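Local coordinates for protection of telomeres protein 1 (Schizosaccharomyces pombe, PDB 5USB), which binds the single-stranded G-rich overhang of telomeres, here through its second DNA-binding domain, protects the chromosome end and regulates telomerase and telomere length, at residues 8-11 with 12-15; 74-77 with 78-82. The protein carries 1 engineered substitution. All coordinates share one frame; numbering follows the deposited sequence.

Interaction 1 (8-11 with 12-15); sequences QITP and HQRC
Q13 folds its side chain back onto T10 and I9 at the tight bend that leads into strand 14-26 of this OB-fold domain. The chain directions of 8-11 and 12-15 differ by 142°, so the backbone nearly reverses, and H12 at the bend has a positive phi.

The polar contacts centre on the Q13 amide. T10 N donates to Q13 OE1 at 3.0 Å, a fairly straight bond (163°) whose donor stands above the amide carbonyl plane. With CG set between the backbone N and the carbonyl carbon (chi1 74°), the otherwise extended side chain crosses that of T10 at about a right angle, and OE1 arrives at T10 N. A water accepts from Q13 NE2 and donates to Q8 O, which ties the other end of the amide to the incoming loop. T94 OG1 hydrogen-bonds to both T10 O and Q13 N, so strand 92-96 holds the two sides of the bend.

Packing flanks this polar group. The proline lies against the imidazole, P11 CB 3.6 Å from H12 ND1. On the buried side of the turn the contact is apolar: the branch methyl I9 CG2 reaches C15 SG at 3.9 Å.

Interaction 2 (74-77 with 78-82); sequences DFYC and RNYIK
The C-terminal end of helix 72-77 is closed here by a turn, with D74 and R78 paired about one helical turn apart. R78 N donates to D74 O at 2.9 Å. In the conformer described, one of two modelled for R78, NE and NH2 both donate to D74 OD1, at 2.8 and 2.9 Å. The guanidinium thus offers its edge side-on, with OD1 near its plane, while the carboxylate and guanidinium planes stand 50° apart. A bend at chi3 (28°) turns that edge toward OD1; R78 NH2 also bonds to S27 O. With an alanine at D74, R78 NE and NH2 would probably lose OD1 as acceptor, leaving S27 O to hold NH2 and the guanidinium freer to turn.

C77 O accepts from both Y80 N and I81 N, each at 3.0 Å. A water links Y76 O to N79 N. The Y76 and Y80 side chains run alongside each other, Y80 CD2 over one face of the Y76 ring near its rim, with Y76 OH bonded to E119. On the buried side, C77 SG packs 3.8 Å from I81 CG1. The last helical carbonyl, C77 O, met by the N-H groups three and four residues on, is typical of a helix C-terminus passing into a loop.

Overall arrangement
Interactions 1 and 2 lie on opposite sides of the domain's centre, each about 13 Å from it, with centres 24 Å apart. Both are partly buried bends at the ends of regular elements: 8-15 leads into strand 14-26, whereas 74-82 leaves helix 72-77. I9 and C15 are buried in the first, D74, C77 and I81 in the second, while T10, H12 and Y76 are exposed. Strand 14-26 is common ground, since R78 and I81 touch it too. The chemistry differs: a neutral glutamine amide bonded to backbone N-H holds the first, a charged pair and doubly accepting carbonyl the second. The nearest atoms of interactions 1 and 2 lie about 10 Å and 7 Å from bound nucleic acid.

Interaction 1 (8-11 with 12-15)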
ATOM      1  N   GLN A   8      -5.958  -3.973 -10.444  1.00 15.44           N
ATOM      2  CA  GLN A   8      -5.557  -5.111 -11.265  1.00 19.05           C
ATOM      3  C   GLN A   8      -4.821  -6.184 -10.479  1.00 21.57           C
ATOM      4  O   GLN A   8      -4.589  -7.278 -11.018  1.00 20.71           O
ATOM      5  CB  GLN A   8      -4.673  -4.631 -12.419  1.00 19.01           C
ATOM      6  CG  GLN A   8      -5.360  -3.634 -13.330  1.00 17.60           C
ATOM      7  CD  GLN A   8      -4.415  -2.984 -14.328  1.00 25.49           C
ATOM      8  OE1 GLN A   8      -3.239  -2.670 -14.035  1.00 23.49           O
ATOM      9  NE2 GLN A   8      -4.932  -2.769 -15.542  1.00 34.09           N
ATOM     10  N   ILE A   9      -4.428  -5.917  -9.233  1.00 17.84           N
ATOM     11  CA  ILE A   9      -3.655  -6.929  -8.538  1.00 17.16           C
ATOM     12  C   ILE A   9      -4.577  -8.013  -8.000  1.00 19.10           C
ATOM     13  O   ILE A   9      -5.755  -7.813  -7.705  1.00 18.44           O
ATOM     14  CB  ILE A   9      -2.768  -6.320  -7.438  1.00 19.37           C
ATOM     15  CG1 ILE A   9      -3.568  -5.722  -6.311  1.00 20.85           C
ATOM     16  CG2 ILE A   9      -1.832  -5.294  -8.034  1.00 18.87           C
ATOM     17  CD1 ILE A   9      -2.699  -5.398  -5.134  1.00 22.59           C
ATOM     18  N   THR A  10      -4.041  -9.205  -7.921  1.00 19.65           N
ATOM     19  CA  THR A  10      -4.784 -10.368  -7.465  1.00 20.45           C
ATOM     20  C   THR A  10      -3.979 -11.053  -6.389  1.00 20.65           C
ATOM     21  O   THR A  10      -2.800 -10.750  -6.184  1.00 20.45           O
ATOM     22  CB  THR A  10      -5.047 -11.340  -8.626  1.00 28.11           C
ATOM     23  OG1 THR A  10      -3.789 -11.741  -9.168  1.00 29.74           O
ATOM     24  CG2 THR A  10      -5.898 -10.674  -9.718  1.00 33.27           C
ATOM     25  N   PRO A  11      -4.574 -11.993  -5.687  1.00 20.35           N
ATOM     26  CA  PRO A  11      -3.866 -12.644  -4.586  1.00 23.35           C
ATOM     27  C   PRO A  11      -2.768 -13.555  -5.098  1.00 20.63           C
ATOM     28  O   PRO A  11      -2.858 -14.117  -6.186  1.00 21.42           O
ATOM     29  CB  PRO A  11      -4.968 -13.442  -3.892  1.00 24.16           C
ATOM     30  CG  PRO A  11      -6.228 -12.822  -4.372  1.00 23.05           C
ATOM     31  CD  PRO A  11      -5.979 -12.418  -5.746  1.00 26.06           C
ATOM     32  N   HIS A  12      -1.712 -13.681  -4.292  1.00 19.63           N
ATOM     33  CA  HIS A  12      -0.662 -14.671  -4.509  1.00 20.68           C
ATOM     34  C   HIS A  12       0.084 -14.426  -5.817  1.00 22.24           C
ATOM     35  O   HIS A  12       0.349 -15.332  -6.612  1.00 21.06           O
ATOM     36  CB  HIS A  12      -1.264 -16.063  -4.428  1.00 16.82           C
ATOM     37  CG  HIS A  12      -2.030 -16.284  -3.164  1.00 15.50           C
ATOM     38  ND1 HIS A  12      -3.360 -16.626  -3.147  1.00 19.41           N
ATOM     39  CD2 HIS A  12      -1.654 -16.176  -1.869  1.00 15.43           C
ATOM     40  CE1 HIS A  12      -3.765 -16.739  -1.894  1.00 17.09           C
ATOM     41  NE2 HIS A  12      -2.745 -16.478  -1.099  1.00 21.62           N
ATOM     42  N   GLN A  13       0.451 -13.174  -6.022  1.00 19.96           N
ATOM     43  CA  GLN A  13       1.296 -12.810  -7.138  1.00 21.41           C
ATOM     44  C   GLN A  13       2.336 -11.823  -6.648  1.00 24.72           C
ATOM     45  O   GLN A  13       2.225 -11.252  -5.556  1.00 24.64           O
ATOM     46  CB  GLN A  13       0.497 -12.214  -8.286  1.00 25.19           C
ATOM     47  CG  GLN A  13       0.017 -10.809  -8.012  1.00 23.48           C
ATOM     48  CD  GLN A  13      -0.714 -10.193  -9.181  1.00 33.63           C
ATOM     49  OE1 GLN A  13      -1.268  -9.100  -9.063  1.00 31.64           O
ATOM     50  NE2 GLN A  13      -0.736 -10.891 -10.318  1.00 38.32           N
ATOM     51  N   ARG A  14       3.377 -11.683  -7.451  1.00 20.23           N
ATOM     52  CA  ARG A  14       4.325 -10.600  -7.298  1.00 21.74           C
ATOM     53  C   ARG A  14       3.827  -9.421  -8.135  1.00 18.58           C
ATOM     54  O   ARG A  14       3.424  -9.603  -9.281  1.00 20.83           O
ATOM     55  CB  ARG A  14       5.713 -11.076  -7.756  1.00 29.79           C
ATOM     56  CG  ARG A  14       6.670  -9.989  -8.213  1.00 32.40           C
ATOM     57  CD  ARG A  14       8.030 -10.554  -8.627  1.00 40.36           C
ATOM     58  NE  ARG A  14       8.023 -11.149  -9.965  1.00 36.08           N
ATOM     59  CZ  ARG A  14       8.160 -10.455 -11.090  1.00 43.60           C
ATOM     60  NH1 ARG A  14       8.307  -9.134 -11.051  1.00 51.66           N
ATOM     61  NH2 ARG A  14       8.158 -11.075 -12.263  1.00 53.73           N
ATOM     62  N   CYS A  15       3.846  -8.214  -7.571  1.00 18.38           N
ATOM     63  CA  CYS A  15       3.394  -7.080  -8.348  1.00 17.82           C
ATOM     64  C   CYS A  15       4.194  -5.849  -7.967  1.00 15.41           C
ATOM     65  O   CYS A  15       4.953  -5.844  -6.992  1.00 18.37           O
ATOM     66  CB  CYS A  15       1.901  -6.854  -8.160  1.00 20.85           C
ATOM     67  SG  CYS A  15       1.475  -6.497  -6.448  1.00 22.44           S
TER
HETATM   68  O   HOH W   1      -3.011  -9.292 -11.633  1.00 38.30           O

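Interaction 2 (74-77 with 78-82)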
ATOM      1  N   ASP A  74      10.894  -2.957   7.740  1.00 10.71           N
ATOM      2  CA  ASP A  74      10.380  -2.234   8.890  1.00 12.97           C
ATOM      3  C   ASP A  74      11.408  -1.222   9.372  1.00 13.27           C
ATOM      4  O   ASP A  74      11.141  -0.024   9.434  1.00 14.25           O
ATOM      5  CB  ASP A  74      10.058  -3.281   9.950  1.00 14.70           C
ATOM      6  CG  ASP A  74       9.691  -2.729  11.311  1.00 14.33           C
ATOM      7  OD1 ASP A  74       9.490  -1.499  11.491  1.00 14.79           O
ATOM      8  OD2 ASP A  74       9.585  -3.575  12.255  1.00 17.38           O
ATOM      9  N   PHE A  75      12.619  -1.682   9.655  1.00 13.95           N
ATOM     10  CA  PHE A  75      13.629  -0.750  10.138  1.00 15.11           C
ATOM     11  C   PHE A  75      13.852   0.402   9.168  1.00 12.08           C
ATOM     12  O   PHE A  75      14.083   1.535   9.597  1.00 14.89           O
ATOM     13  CB  PHE A  75      14.937  -1.490  10.383  1.00 14.26           C
ATOM     14  CG  PHE A  75      14.861  -2.513  11.471  1.00 17.92           C
ATOM     15  CD1 PHE A  75      14.501  -2.133  12.753  1.00 28.18           C
ATOM     16  CD2 PHE A  75      15.235  -3.815  11.228  1.00 23.70           C
ATOM     17  CE1 PHE A  75      14.461  -3.057  13.775  1.00 32.96           C
ATOM     18  CE2 PHE A  75      15.190  -4.755  12.236  1.00 27.22           C
ATOM     19  CZ  PHE A  75      14.807  -4.372  13.516  1.00 30.47           C
ATOM     20  N   TYR A  76      13.847   0.137   7.868  1.00 11.91           N
ATOM     21  CA  TYR A  76      14.060   1.186   6.884  1.00 11.47           C
ATOM     22  C   TYR A  76      12.924   2.192   6.892  1.00 12.54           C
ATOM     23  O   TYR A  76      13.144   3.405   6.891  1.00 12.73           O
ATOM     24  CB  TYR A  76      14.196   0.579   5.489  1.00 14.96           C
ATOM     25  CG  TYR A  76      14.400   1.599   4.394  1.00 12.78           C
ATOM     26  CD1 TYR A  76      15.368   2.580   4.510  1.00 14.57           C
ATOM     27  CD2 TYR A  76      13.665   1.586   3.241  1.00 12.50           C
ATOM     28  CE1 TYR A  76      15.563   3.490   3.512  1.00 12.92           C
ATOM     29  CE2 TYR A  76      13.859   2.479   2.238  1.00 14.89           C
ATOM     30  CZ  TYR A  76      14.844   3.441   2.363  1.00 12.72           C
ATOM     31  OH  TYR A  76      15.086   4.376   1.377  1.00 15.43           O
ATOM     32  N   CYS A  77      11.673   1.711   6.872  1.00 11.75           N
ATOM     33  CA  CYS A  77      10.552   2.591   6.591  1.00 13.62           C
ATOM     34  C   CYS A  77       9.914   3.246   7.807  1.00 12.71           C
ATOM     35  O   CYS A  77       9.238   4.266   7.636  1.00 14.57           O
ATOM     36  CB  CYS A  77       9.476   1.804   5.875  1.00 12.87           C
ATOM     37  SG  CYS A  77       9.877   1.389   4.163  1.00 16.99           S
ATOM     38  N   ARG A  78      10.084   2.686   9.003  1.00 14.56           N
ATOM     39  CA  ARG A  78       9.199   3.006  10.127  0.53 16.14           C
ATOM     40  C   ARG A  78       9.304   4.456  10.578  1.00 18.21           C
ATOM     41  O   ARG A  78       8.339   5.000  11.146  1.00 18.32           O
ATOM     42  CB  ARG A  78       9.492   2.073  11.307  0.53 16.41           C
ATOM     43  CG  ARG A  78      10.820   2.305  12.083  0.53 18.71           C
ATOM     44  CD  ARG A  78      10.682   1.692  13.492  0.53 22.65           C
ATOM     45  NE  ARG A  78       9.734   0.605  13.382  0.53 30.19           N
ATOM     46  CZ  ARG A  78       8.858   0.204  14.293  0.53 23.37           C
ATOM     47  NH1 ARG A  78       8.747   0.748  15.517  0.53 16.16           N
ATOM     48  NH2 ARG A  78       8.071  -0.776  13.925  0.53 16.61           N
ATOM     49  N   ASN A  79      10.455   5.083  10.389  1.00 15.75           N
ATOM     50  CA  ASN A  79      10.612   6.487  10.751  1.00 18.86           C
ATOM     51  C   ASN A  79      10.961   7.318   9.527  1.00 16.46           C
ATOM     52  O   ASN A  79      11.661   8.334   9.623  1.00 20.45           O
ATOM     53  CB  ASN A  79      11.668   6.642  11.838  1.00 20.40           C
ATOM     54  CG  ASN A  79      11.434   7.855  12.692  1.00 31.87           C
ATOM     55  OD1 ASN A  79      10.436   8.555  12.522  1.00 35.87           O
ATOM     56  ND2 ASN A  79      12.362   8.122  13.612  1.00 42.53           N
ATOM     57  N   TYR A  80      10.485   6.879   8.371  1.00 17.78           N
ATOM     58  CA  TYR A  80      10.822   7.473   7.091  1.00 16.02           C
ATOM     59  C   TYR A  80       9.590   7.703   6.218  1.00 21.68           C
ATOM     60  O   TYR A  80       9.330   8.845   5.829  1.00 19.05           O
ATOM     61  CB  TYR A  80      11.856   6.581   6.395  1.00 16.36           C
ATOM     62  CG  TYR A  80      12.251   7.019   5.035  1.00 16.78           C
ATOM     63  CD1 TYR A  80      12.582   8.346   4.757  1.00 18.08           C
ATOM     64  CD2 TYR A  80      12.343   6.107   4.012  1.00 18.20           C
ATOM     65  CE1 TYR A  80      12.947   8.742   3.487  1.00 19.87           C
ATOM     66  CE2 TYR A  80      12.706   6.509   2.739  1.00 17.63           C
ATOM     67  CZ  TYR A  80      13.025   7.809   2.498  1.00 16.92           C
ATOM     68  OH  TYR A  80      13.406   8.183   1.239  1.00 19.14           O
ATOM     69  N   ILE A  81       8.844   6.641   5.882  1.00 14.50           N
ATOM     70  CA  ILE A  81       7.627   6.777   5.086  1.00 14.10           C
ATOM     71  C   ILE A  81       6.529   7.353   5.968  1.00 16.69           C
ATOM     72  O   ILE A  81       6.243   6.830   7.055  1.00 16.84           O
ATOM     73  CB  ILE A  81       7.197   5.426   4.496  1.00 14.66           C
ATOM     74  CG1 ILE A  81       8.278   4.808   3.670  1.00 16.17           C
ATOM     75  CG2 ILE A  81       5.898   5.583   3.667  1.00 15.97           C
ATOM     76  CD1 ILE A  81       8.687   5.624   2.466  1.00 20.67           C
ATOM     77  N   LYS A  82       5.899   8.423   5.500  1.00 15.19           N
ATOM     78  CA  LYS A  82       4.919   9.165   6.289  1.00 15.41           C
ATOM     79  C   LYS A  82       3.601   9.211   5.543  1.00 12.91           C
ATOM     80  O   LYS A  82       3.542   9.108   4.317  1.00 13.86           O
ATOM     81  CB  LYS A  82       5.321  10.626   6.556  1.00 18.71           C
ATOM     82  CG  LYS A  82       6.708  10.873   7.176  1.00 21.47           C
ATOM     83  CD  LYS A  82       6.852  10.245   8.522  1.00 28.92           C
ATOM     84  CE  LYS A  82       8.285  10.379   9.042  1.00 32.66           C
ATOM     85  NZ  LYS A  82       8.471   9.553  10.272  1.00 31.91           N
TER
HETATM   86  O   HOH W   2      13.092   4.948   9.278  1.00 16.24           O